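Sulfate transporter 4.1, chloroplastic (Arabidopsis thaliana, PDB 7LHV) cotransports sulfate with protons across a membrane as an SLC26/SulP-family symporter and may take part in regulating sulfate assimilation. Local coordinates at residues A182-G193 with L369-S380; I264-K272 with L284-L295. All blocks are in the same frame, centred on the assembly; numbering follows the deposited sequence.

Interaction 1: residues A182-G193 with L369-S380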
loop_
_atom_site.group_PDB
_atom_site.type_symbol
_atom_site.label_atom_id
_atom_site.label_comp_id
_atom_site.label_asym_id
_atom_site.label_seq_id
_atom_site.Cartn_x
_atom_site.Cartn_y
_atom_site.Cartn_z
ATOM N N ALA A 182 -19.050 1.685 -19.264
ATOM C CA ALA A 182 -18.039 1.567 -20.309
ATOM C C ALA A 182 -17.335 2.894 -20.552
ATOM O O ALA A 182 -16.111 2.935 -20.716
ATOM C CB ALA A 182 -18.674 1.050 -21.597
ATOM N N LEU A 183 -18.094 3.993 -20.579
ATOM C CA LEU A 183 -17.481 5.308 -20.772
ATOM C C LEU A 183 -16.533 5.656 -19.631
ATOM O O LEU A 183 -15.429 6.166 -19.860
ATOM C CB LEU A 183 -18.560 6.379 -20.906
ATOM C CG LEU A 183 -18.047 7.815 -20.995
ATOM C CD1 LEU A 183 -17.261 8.021 -22.272
ATOM C CD2 LEU A 183 -19.199 8.796 -20.909
ATOM N N LEU A 184 -16.949 5.393 -18.391
ATOM C CA LEU A 184 -16.093 5.679 -17.245
ATOM C C LEU A 184 -14.838 4.817 -17.269
ATOM O O LEU A 184 -13.743 5.294 -16.955
ATOM C CB LEU A 184 -16.864 5.465 -15.945
ATOM C CG LEU A 184 -18.055 6.391 -15.703
ATOM C CD1 LEU A 184 -18.853 5.915 -14.509
ATOM C CD2 LEU A 184 -17.590 7.818 -15.507
ATOM N N VAL A 185 -14.979 3.542 -17.638
ATOM C CA VAL A 185 -13.821 2.664 -17.735
ATOM C C VAL A 185 -12.861 3.172 -18.799
ATOM O O VAL A 185 -11.642 3.197 -18.595
ATOM C CB VAL A 185 -14.266 1.217 -18.015
ATOM C CG1 VAL A 185 -13.105 0.397 -18.536
ATOM C CG2 VAL A 185 -14.833 0.592 -16.759
ATOM N N GLY A 186 -13.391 3.594 -19.948
ATOM C CA GLY A 186 -12.531 4.124 -20.992
ATOM C C GLY A 186 -11.800 5.381 -20.567
ATOM O O GLY A 186 -10.614 5.547 -20.858
ATOM N N ILE A 187 -12.494 6.281 -19.868
ATOM C CA ILE A 187 -11.852 7.507 -19.397
ATOM C C ILE A 187 -10.756 7.184 -18.389
ATOM O O ILE A 187 -9.651 7.739 -18.454
ATOM C CB ILE A 187 -12.900 8.473 -18.817
ATOM C CG1 ILE A 187 -13.567 9.263 -19.942
ATOM C CG2 ILE A 187 -12.267 9.418 -17.817
ATOM C CD1 ILE A 187 -14.783 10.034 -19.503
ATOM N N LEU A 188 -11.036 6.282 -17.445
ATOM C CA LEU A 188 -10.019 5.914 -16.462
ATOM C C LEU A 188 -8.820 5.253 -17.126
ATOM O O LEU A 188 -7.674 5.516 -16.749
ATOM C CB LEU A 188 -10.616 4.994 -15.400
ATOM C CG LEU A 188 -11.420 5.675 -14.294
ATOM C CD1 LEU A 188 -12.005 4.645 -13.349
ATOM C CD2 LEU A 188 -10.554 6.660 -13.538
ATOM N N GLU A 189 -9.060 4.387 -18.113
ATOM C CA GLU A 189 -7.959 3.737 -18.816
ATOM C C GLU A 189 -7.122 4.745 -19.590
ATOM O O GLU A 189 -5.890 4.666 -19.592
ATOM C CB GLU A 189 -8.499 2.662 -19.755
ATOM C CG GLU A 189 -9.129 1.483 -19.050
ATOM C CD GLU A 189 -9.534 0.395 -20.013
ATOM O OE1 GLU A 189 -9.785 -0.741 -19.567
ATOM O OE2 GLU A 189 -9.604 0.682 -21.224
ATOM N N CYS A 190 -7.771 5.699 -20.262
ATOM C CA CYS A 190 -7.022 6.724 -20.981
ATOM C C CYS A 190 -6.199 7.577 -20.027
ATOM O O CYS A 190 -5.059 7.944 -20.337
ATOM C CB CYS A 190 -7.973 7.594 -21.800
ATOM S SG CYS A 190 -8.356 6.935 -23.432
ATOM N N ILE A 191 -6.759 7.907 -18.861
ATOM C CA ILE A 191 -6.020 8.693 -17.876
ATOM C C ILE A 191 -4.814 7.912 -17.366
ATOM O O ILE A 191 -3.702 8.444 -17.273
ATOM C CB ILE A 191 -6.949 9.119 -16.727
ATOM C CG1 ILE A 191 -7.776 10.338 -17.136
ATOM C CG2 ILE A 191 -6.154 9.412 -15.468
ATOM C CD1 ILE A 191 -8.885 10.668 -16.171
ATOM N N MET A 192 -5.011 6.633 -17.038
ATOM C CA MET A 192 -3.918 5.826 -16.507
ATOM C C MET A 192 -2.893 5.464 -17.572
ATOM O O MET A 192 -1.772 5.078 -17.226
ATOM C CB MET A 192 -4.469 4.554 -15.862
ATOM C CG MET A 192 -5.339 4.811 -14.646
ATOM S SD MET A 192 -4.409 4.973 -13.112
ATOM C CE MET A 192 -3.847 3.292 -12.875
ATOM N N GLY A 193 -3.251 5.552 -18.849
ATOM C CA GLY A 193 -2.297 5.321 -19.913
ATOM C C GLY A 193 -1.505 6.560 -20.274
ATOM O O GLY A 193 -0.312 6.472 -20.575
ATOM N N LEU A 369 -2.918 0.549 -22.828
ATOM C CA LEU A 369 -4.011 1.050 -21.999
ATOM C C LEU A 369 -4.715 2.224 -22.661
ATOM O O LEU A 369 -5.940 2.348 -22.576
ATOM C CB LEU A 369 -3.501 1.450 -20.618
ATOM C CG LEU A 369 -3.422 0.341 -19.576
ATOM C CD1 LEU A 369 -2.710 0.837 -18.335
ATOM C CD2 LEU A 369 -4.822 -0.133 -19.238
ATOM N N PHE A 370 -3.958 3.106 -23.315
ATOM C CA PHE A 370 -4.590 4.219 -24.011
ATOM C C PHE A 370 -5.490 3.716 -25.137
ATOM O O PHE A 370 -6.594 4.237 -25.342
ATOM C CB PHE A 370 -3.530 5.180 -24.545
ATOM C CG PHE A 370 -4.102 6.393 -25.218
ATOM C CD1 PHE A 370 -4.546 7.465 -24.468
ATOM C CD2 PHE A 370 -4.193 6.462 -26.597
ATOM C CE1 PHE A 370 -5.075 8.582 -25.075
ATOM C CE2 PHE A 370 -4.722 7.581 -27.212
ATOM C CZ PHE A 370 -5.162 8.641 -26.449
ATOM N N GLY A 371 -5.037 2.701 -25.874
ATOM C CA GLY A 371 -5.863 2.134 -26.927
ATOM C C GLY A 371 -7.121 1.477 -26.395
ATOM O O GLY A 371 -8.204 1.635 -26.967
ATOM N N LEU A 372 -6.999 0.733 -25.293
ATOM C CA LEU A 372 -8.182 0.149 -24.666
ATOM C C LEU A 372 -9.156 1.229 -24.217
ATOM O O LEU A 372 -10.371 1.089 -24.390
ATOM C CB LEU A 372 -7.788 -0.724 -23.477
ATOM C CG LEU A 372 -7.027 -2.015 -23.743
ATOM C CD1 LEU A 372 -6.615 -2.653 -22.432
ATOM C CD2 LEU A 372 -7.894 -2.954 -24.539
ATOM N N GLY A 373 -8.642 2.308 -23.628
ATOM C CA GLY A 373 -9.514 3.386 -23.196
ATOM C C GLY A 373 -10.234 4.059 -24.347
ATOM O O GLY A 373 -11.426 4.355 -24.255
ATOM N N VAL A 374 -9.519 4.315 -25.443
ATOM C CA VAL A 374 -10.154 4.928 -26.607
ATOM C C VAL A 374 -11.226 4.006 -27.176
ATOM O O VAL A 374 -12.327 4.450 -27.535
ATOM C CB VAL A 374 -9.097 5.293 -27.663
ATOM C CG1 VAL A 374 -9.761 5.678 -28.967
ATOM C CG2 VAL A 374 -8.230 6.424 -27.158
ATOM N N ALA A 375 -10.923 2.707 -27.261
ATOM C CA ALA A 375 -11.908 1.751 -27.752
ATOM C C ALA A 375 -13.146 1.734 -26.868
ATOM O O ALA A 375 -14.275 1.721 -27.371
ATOM C CB ALA A 375 -11.289 0.357 -27.834
ATOM N N ASN A 376 -12.954 1.747 -25.549
ATOM C CA ASN A 376 -14.091 1.742 -24.635
ATOM C C ASN A 376 -14.912 3.018 -24.760
ATOM O O ASN A 376 -16.145 2.976 -24.716
ATOM C CB ASN A 376 -13.607 1.552 -23.202
ATOM C CG ASN A 376 -13.474 0.099 -22.824
ATOM O OD1 ASN A 376 -14.381 -0.695 -23.053
ATOM N ND2 ASN A 376 -12.339 -0.260 -22.242
ATOM N N ILE A 377 -14.247 4.166 -24.912
ATOM C CA ILE A 377 -14.968 5.433 -25.030
ATOM C C ILE A 377 -15.834 5.439 -26.284
ATOM O O ILE A 377 -17.019 5.802 -26.245
ATOM C CB ILE A 377 -13.982 6.613 -25.020
ATOM C CG1 ILE A 377 -13.440 6.845 -23.610
ATOM C CG2 ILE A 377 -14.645 7.870 -25.547
ATOM C CD1 ILE A 377 -12.309 7.834 -23.558
ATOM N N LEU A 378 -15.261 5.024 -27.417
ATOM C CA LEU A 378 -16.047 4.988 -28.647
ATOM C C LEU A 378 -17.162 3.948 -28.578
ATOM O O LEU A 378 -18.272 4.196 -29.071
ATOM C CB LEU A 378 -15.147 4.735 -29.852
ATOM C CG LEU A 378 -14.477 5.957 -30.488
ATOM C CD1 LEU A 378 -15.528 6.887 -31.065
ATOM C CD2 LEU A 378 -13.579 6.702 -29.519
ATOM N N GLY A 379 -16.902 2.791 -27.970
ATOM C CA GLY A 379 -17.961 1.815 -27.792
ATOM C C GLY A 379 -19.105 2.352 -26.954
ATOM O O GLY A 379 -20.274 2.108 -27.258
ATOM N N SER A 380 -18.785 3.094 -25.893
ATOM C CA SER A 380 -19.828 3.728 -25.097
ATOM C C SER A 380 -20.615 4.721 -25.933
ATOM O O SER A 380 -21.846 4.791 -25.837
ATOM C CB SER A 380 -19.211 4.423 -23.891
ATOM O OG SER A 380 -18.245 3.590 -23.289
#
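Gly186 and Gly373 meet backbone to backbone where two antiparallel transmembrane helices cross at -156°, a glycine-mediated packing with knobs-into-holes on both flanks. Their CA atoms lie 3.8 Å apart and the short axes approach to 7.2 Å; lacking side chains, the two glycines let the backbones come together, Gly186 O facing Gly373 CA at 3.4 Å. Four knobs fill the hollows around this bare patch. Glu189 drops among Leu369, Leu372, Gly373 and Asn376, while Asn376 returns the favour between Ala182, Val185, Gly186 and Glu189. On the other flank Cys190 sits among Phe370, Gly373, Val374 and Ile377, and Ile377 fills the dent made by Leu183, Gly186, Ile187 and Cys190.

The two polar knobs hold each other. Glu189, extended beyond CG, brings its carboxylate across the Asn376 side chain at about a right angle, and Asn376 ND2 donates to Glu189 OE2 at 3.1 Å. This bond is somewhat bent, 143° at the hydrogen; it leaves in the amide plane but arrives from above the carboxylate plane, the two planes being 58° apart. Asn376 OD1 takes a hydrogen bond from Ala387 N, which is consistent with the amide orientation as built. An alanine in place of Glu189 is likely to open a gap beside Leu372 and leave the buried Asn376 ND2 without its mate.

Glu189 and Leu372 also touch helix 330-358, at Ala344 and Ser348, and Val374 leans on helix 125-141. Cys190 SG, turned anti to its carbonyl carbon, reaches Val374 CG2 at 3.8 Å and lies obliquely by the Phe370 ring, 4.5 Å from its centroid. At the far end Ser380 OG turns back to its own helix, donating to Asn376 O at 2.6 Å.

Interaction 2: residues I264-K272 with L284-L295; sequences ILVILQVMK and LRAAAPLTGIVL
A helical hairpin of the membrane domain brings Met271 against Ala288: helices 255-277 and 284-300 follow one another in the chain and run antiparallel, 169° between the short segments, with axes 8.6 Å apart. The contact between them is apolar, and Met271 is its main knob, set among Leu284, Ala287, Ala288 and Thr291. Its chain runs straight to SD and then bends at chi3 (71°), which lays the CE methyl over the partner backbone, 3.8 Å from Ala288 CA. The same methyl touches Leu284 CD2 at 4.1 Å and Thr291 OG1 at 3.8 Å. That hydroxyl is already engaged, donating to Ala287 O at 2.7 Å from above the carbonyl plane; Thr291 N reaches the same oxygen from the opposite face. Ala287 O thus takes two donors. The helix is kinked at Pro289 and Leu290, whose N atoms have no bond to the turn before; proline has no N-H to give.

One turn back on its helix, Leu268 pushes its CD1 methyl into the shallow place left by Gly292, 3.7 Å from Gly292 CA. Ile267 CG1 and Leu295 CD2 close this end at 4.3 Å. At the other end the aliphatic parts of Lys272 and Arg285 cross, CG to CG 4.1 Å apart, and their charged ends go elsewhere: Lys272 NZ makes weak hydrogen bonds to Ser440 O and Ser443 OG, and Arg285 a long, weak ion pair with Glu399. Around the hairpin, Ile264 and Leu265 rest on helix 431-443, Pro289 and Ile293 on Pro111 of helix 91-119, and Ala286 on Val396 of helix 391-399.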
loop_
_atom_site.group_PDB
_atom_site.type_symbol
_atom_site.label_atom_id
_atom_site.label_comp_id
_atom_site.label_asym_id
_atom_site.label_seq_id
_atom_site.Cartn_x
_atom_site.Cartn_y
_atom_site.Cartn_z
ATOM N N ILE A 264 -25.577 -30.097 -24.527
ATOM C CA ILE A 264 -24.804 -29.070 -25.218
ATOM C C ILE A 264 -23.461 -28.861 -24.532
ATOM O O ILE A 264 -22.423 -28.748 -25.192
ATOM C CB ILE A 264 -25.611 -27.761 -25.313
ATOM C CG1 ILE A 264 -26.760 -27.922 -26.307
ATOM C CG2 ILE A 264 -24.716 -26.613 -25.734
ATOM C CD1 ILE A 264 -27.722 -26.761 -26.319
ATOM N N LEU A 265 -23.455 -28.815 -23.197
ATOM C CA LEU A 265 -22.207 -28.634 -22.465
ATOM C C LEU A 265 -21.261 -29.808 -22.682
ATOM O O LEU A 265 -20.051 -29.618 -22.845
ATOM C CB LEU A 265 -22.498 -28.442 -20.979
ATOM C CG LEU A 265 -21.301 -28.209 -20.061
ATOM C CD1 LEU A 265 -20.559 -26.952 -20.465
ATOM C CD2 LEU A 265 -21.764 -28.120 -18.622
ATOM N N VAL A 266 -21.796 -31.033 -22.687
ATOM C CA VAL A 266 -20.959 -32.208 -22.920
ATOM C C VAL A 266 -20.342 -32.153 -24.311
ATOM O O VAL A 266 -19.145 -32.417 -24.484
ATOM C CB VAL A 266 -21.780 -33.494 -22.713
ATOM C CG1 VAL A 266 -21.113 -34.670 -23.404
ATOM C CG2 VAL A 266 -21.953 -33.774 -21.232
ATOM N N ILE A 267 -21.142 -31.806 -25.322
ATOM C CA ILE A 267 -20.623 -31.725 -26.684
ATOM C C ILE A 267 -19.549 -30.651 -26.784
ATOM O O ILE A 267 -18.498 -30.857 -27.403
ATOM C CB ILE A 267 -21.770 -31.474 -27.680
ATOM C CG1 ILE A 267 -22.675 -32.704 -27.769
ATOM C CG2 ILE A 267 -21.220 -31.113 -29.049
ATOM C CD1 ILE A 267 -21.983 -33.933 -28.302
ATOM N N LEU A 268 -19.791 -29.488 -26.172
ATOM C CA LEU A 268 -18.818 -28.402 -26.225
ATOM C C LEU A 268 -17.508 -28.800 -25.560
ATOM O O LEU A 268 -16.426 -28.540 -26.099
ATOM C CB LEU A 268 -19.392 -27.151 -25.561
ATOM C CG LEU A 268 -20.025 -26.093 -26.463
ATOM C CD1 LEU A 268 -21.074 -26.709 -27.370
ATOM C CD2 LEU A 268 -20.631 -24.986 -25.624
ATOM N N GLN A 269 -17.583 -29.432 -24.387
ATOM C CA GLN A 269 -16.365 -29.817 -23.686
ATOM C C GLN A 269 -15.618 -30.917 -24.430
ATOM O O GLN A 269 -14.383 -30.911 -24.478
ATOM C CB GLN A 269 -16.696 -30.245 -22.258
ATOM C CG GLN A 269 -16.722 -29.084 -21.276
ATOM C CD GLN A 269 -16.920 -29.533 -19.844
ATOM O OE1 GLN A 269 -17.277 -30.681 -19.583
ATOM N NE2 GLN A 269 -16.688 -28.624 -18.904
ATOM N N VAL A 270 -16.345 -31.865 -25.027
ATOM C CA VAL A 270 -15.699 -32.907 -25.820
ATOM C C VAL A 270 -14.985 -32.298 -27.020
ATOM O O VAL A 270 -13.839 -32.655 -27.327
ATOM C CB VAL A 270 -16.730 -33.967 -26.250
ATOM C CG1 VAL A 270 -16.226 -34.750 -27.449
ATOM C CG2 VAL A 270 -17.037 -34.902 -25.094
ATOM N N MET A 271 -15.646 -31.367 -27.714
ATOM C CA MET A 271 -15.016 -30.716 -28.858
ATOM C C MET A 271 -13.777 -29.940 -28.436
ATOM O O MET A 271 -12.743 -29.995 -29.111
ATOM C CB MET A 271 -16.016 -29.787 -29.548
ATOM C CG MET A 271 -17.080 -30.509 -30.353
ATOM S SD MET A 271 -18.302 -29.380 -31.044
ATOM C CE MET A 271 -17.328 -28.557 -32.298
ATOM N N LYS A 272 -13.860 -29.212 -27.321
ATOM C CA LYS A 272 -12.714 -28.439 -26.857
ATOM C C LYS A 272 -11.548 -29.346 -26.485
ATOM O O LYS A 272 -10.394 -29.059 -26.829
ATOM C CB LYS A 272 -13.121 -27.566 -25.670
ATOM C CG LYS A 272 -11.966 -26.837 -25.014
ATOM C CD LYS A 272 -12.462 -25.801 -24.020
ATOM C CE LYS A 272 -12.972 -26.456 -22.749
ATOM N NZ LYS A 272 -13.250 -25.456 -21.682
ATOM N N LEU A 284 -11.646 -26.751 -33.712
ATOM C CA LEU A 284 -12.894 -27.087 -33.037
ATOM C C LEU A 284 -13.146 -26.186 -31.839
ATOM O O LEU A 284 -14.301 -25.862 -31.542
ATOM C CB LEU A 284 -12.878 -28.552 -32.605
ATOM C CG LEU A 284 -12.849 -29.580 -33.735
ATOM C CD1 LEU A 284 -12.828 -30.990 -33.173
ATOM C CD2 LEU A 284 -14.035 -29.388 -34.662
ATOM N N ARG A 285 -12.083 -25.763 -31.147
ATOM C CA ARG A 285 -12.244 -24.845 -30.024
ATOM C C ARG A 285 -12.991 -23.588 -30.441
ATOM O O ARG A 285 -13.802 -23.052 -29.678
ATOM C CB ARG A 285 -10.882 -24.472 -29.442
ATOM C CG ARG A 285 -10.272 -25.520 -28.536
ATOM C CD ARG A 285 -8.946 -25.028 -27.990
ATOM N NE ARG A 285 -9.097 -23.746 -27.313
ATOM C CZ ARG A 285 -8.137 -22.839 -27.193
ATOM N NH1 ARG A 285 -6.932 -23.039 -27.703
ATOM N NH2 ARG A 285 -8.392 -21.705 -26.547
ATOM N N ALA A 286 -12.724 -23.095 -31.649
ATOM C CA ALA A 286 -13.452 -21.937 -32.147
ATOM C C ALA A 286 -14.847 -22.302 -32.625
ATOM O O ALA A 286 -15.762 -21.477 -32.534
ATOM C CB ALA A 286 -12.675 -21.276 -33.280
ATOM N N ALA A 287 -15.031 -23.517 -33.139
ATOM C CA ALA A 287 -16.330 -23.930 -33.648
ATOM C C ALA A 287 -17.231 -24.517 -32.571
ATOM O O ALA A 287 -18.411 -24.759 -32.843
ATOM C CB ALA A 287 -16.154 -24.945 -34.777
ATOM N N ALA A 288 -16.708 -24.755 -31.370
ATOM C CA ALA A 288 -17.527 -25.346 -30.313
ATOM C C ALA A 288 -18.694 -24.460 -29.895
ATOM O O ALA A 288 -19.831 -24.963 -29.861
ATOM C CB ALA A 288 -16.640 -25.710 -29.118
ATOM N N PRO A 289 -18.514 -23.173 -29.564
ATOM C CA PRO A 289 -19.682 -22.378 -29.152
ATOM C C PRO A 289 -20.748 -22.257 -30.225
ATOM O O PRO A 289 -21.942 -22.269 -29.905
ATOM C CB PRO A 289 -19.070 -21.016 -28.792
ATOM C CG PRO A 289 -17.797 -20.968 -29.525
ATOM C CD PRO A 289 -17.280 -22.368 -29.513
ATOM N N LEU A 290 -20.356 -22.148 -31.494
ATOM C CA LEU A 290 -21.347 -22.047 -32.560
ATOM C C LEU A 290 -22.084 -23.366 -32.751
ATOM O O LEU A 290 -23.322 -23.399 -32.781
ATOM C CB LEU A 290 -20.678 -21.619 -33.864
ATOM C CG LEU A 290 -21.571 -21.690 -35.103
ATOM C CD1 LEU A 290 -22.746 -20.736 -34.971
ATOM C CD2 LEU A 290 -20.772 -21.391 -36.358
ATOM N N THR A 291 -21.336 -24.468 -32.845
ATOM C CA THR A 291 -21.934 -25.760 -33.164
ATOM C C THR A 291 -23.037 -26.111 -32.175
ATOM O O THR A 291 -24.124 -26.547 -32.571
ATOM C CB THR A 291 -20.861 -26.847 -33.176
ATOM O OG1 THR A 291 -19.899 -26.556 -34.197
ATOM C CG2 THR A 291 -21.480 -28.207 -33.447
ATOM N N GLY A 292 -22.785 -25.886 -30.885
ATOM C CA GLY A 292 -23.800 -26.175 -29.886
ATOM C C GLY A 292 -25.109 -25.474 -30.186
ATOM O O GLY A 292 -26.174 -26.098 -30.187
ATOM N N ILE A 293 -25.041 -24.180 -30.507
ATOM C CA ILE A 293 -26.252 -23.469 -30.905
ATOM C C ILE A 293 -26.855 -24.116 -32.141
ATOM O O ILE A 293 -28.050 -24.442 -32.171
ATOM C CB ILE A 293 -25.963 -21.978 -31.137
ATOM C CG1 ILE A 293 -25.543 -21.309 -29.832
ATOM C CG2 ILE A 293 -27.159 -21.295 -31.764
ATOM C CD1 ILE A 293 -25.034 -19.922 -30.021
ATOM N N VAL A 294 -26.023 -24.366 -33.155
ATOM C CA VAL A 294 -26.502 -25.028 -34.361
ATOM C C VAL A 294 -27.134 -26.361 -34.001
ATOM O O VAL A 294 -28.110 -26.789 -34.630
ATOM C CB VAL A 294 -25.346 -25.188 -35.371
ATOM C CG1 VAL A 294 -25.683 -26.231 -36.427
ATOM C CG2 VAL A 294 -25.033 -23.851 -36.019
ATOM N N LEU A 295 -26.623 -27.015 -32.960
ATOM C CA LEU A 295 -27.281 -28.212 -32.458
ATOM C C LEU A 295 -28.586 -27.853 -31.759
ATOM O O LEU A 295 -29.666 -28.302 -32.164
ATOM C CB LEU A 295 -26.345 -28.969 -31.517
ATOM C CG LEU A 295 -26.901 -30.265 -30.929
ATOM C CD1 LEU A 295 -27.080 -31.305 -32.021
ATOM C CD2 LEU A 295 -25.985 -30.788 -29.833
#

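Overall arrangement
Both contacts belong to the sulfate permease region, but they join it on different scales. Interaction 1 ties segments 176 residues apart in sequence, and interaction 2, a local hairpin with 11 residues between its segments, falls within that interval. Their centres are 33 Å apart and their nearest atoms about 19 Å, so they do not touch. Interaction 1 lies about 17 Å from the centre of the chain, interaction 2 about 29 Å. Lipid comes nearest at one end of the first: the Met192 side chain is about 8 Å from a bound sphingosine phosphate and a bound phosphatidylcholine. Neither pair of segments touches the other subunit.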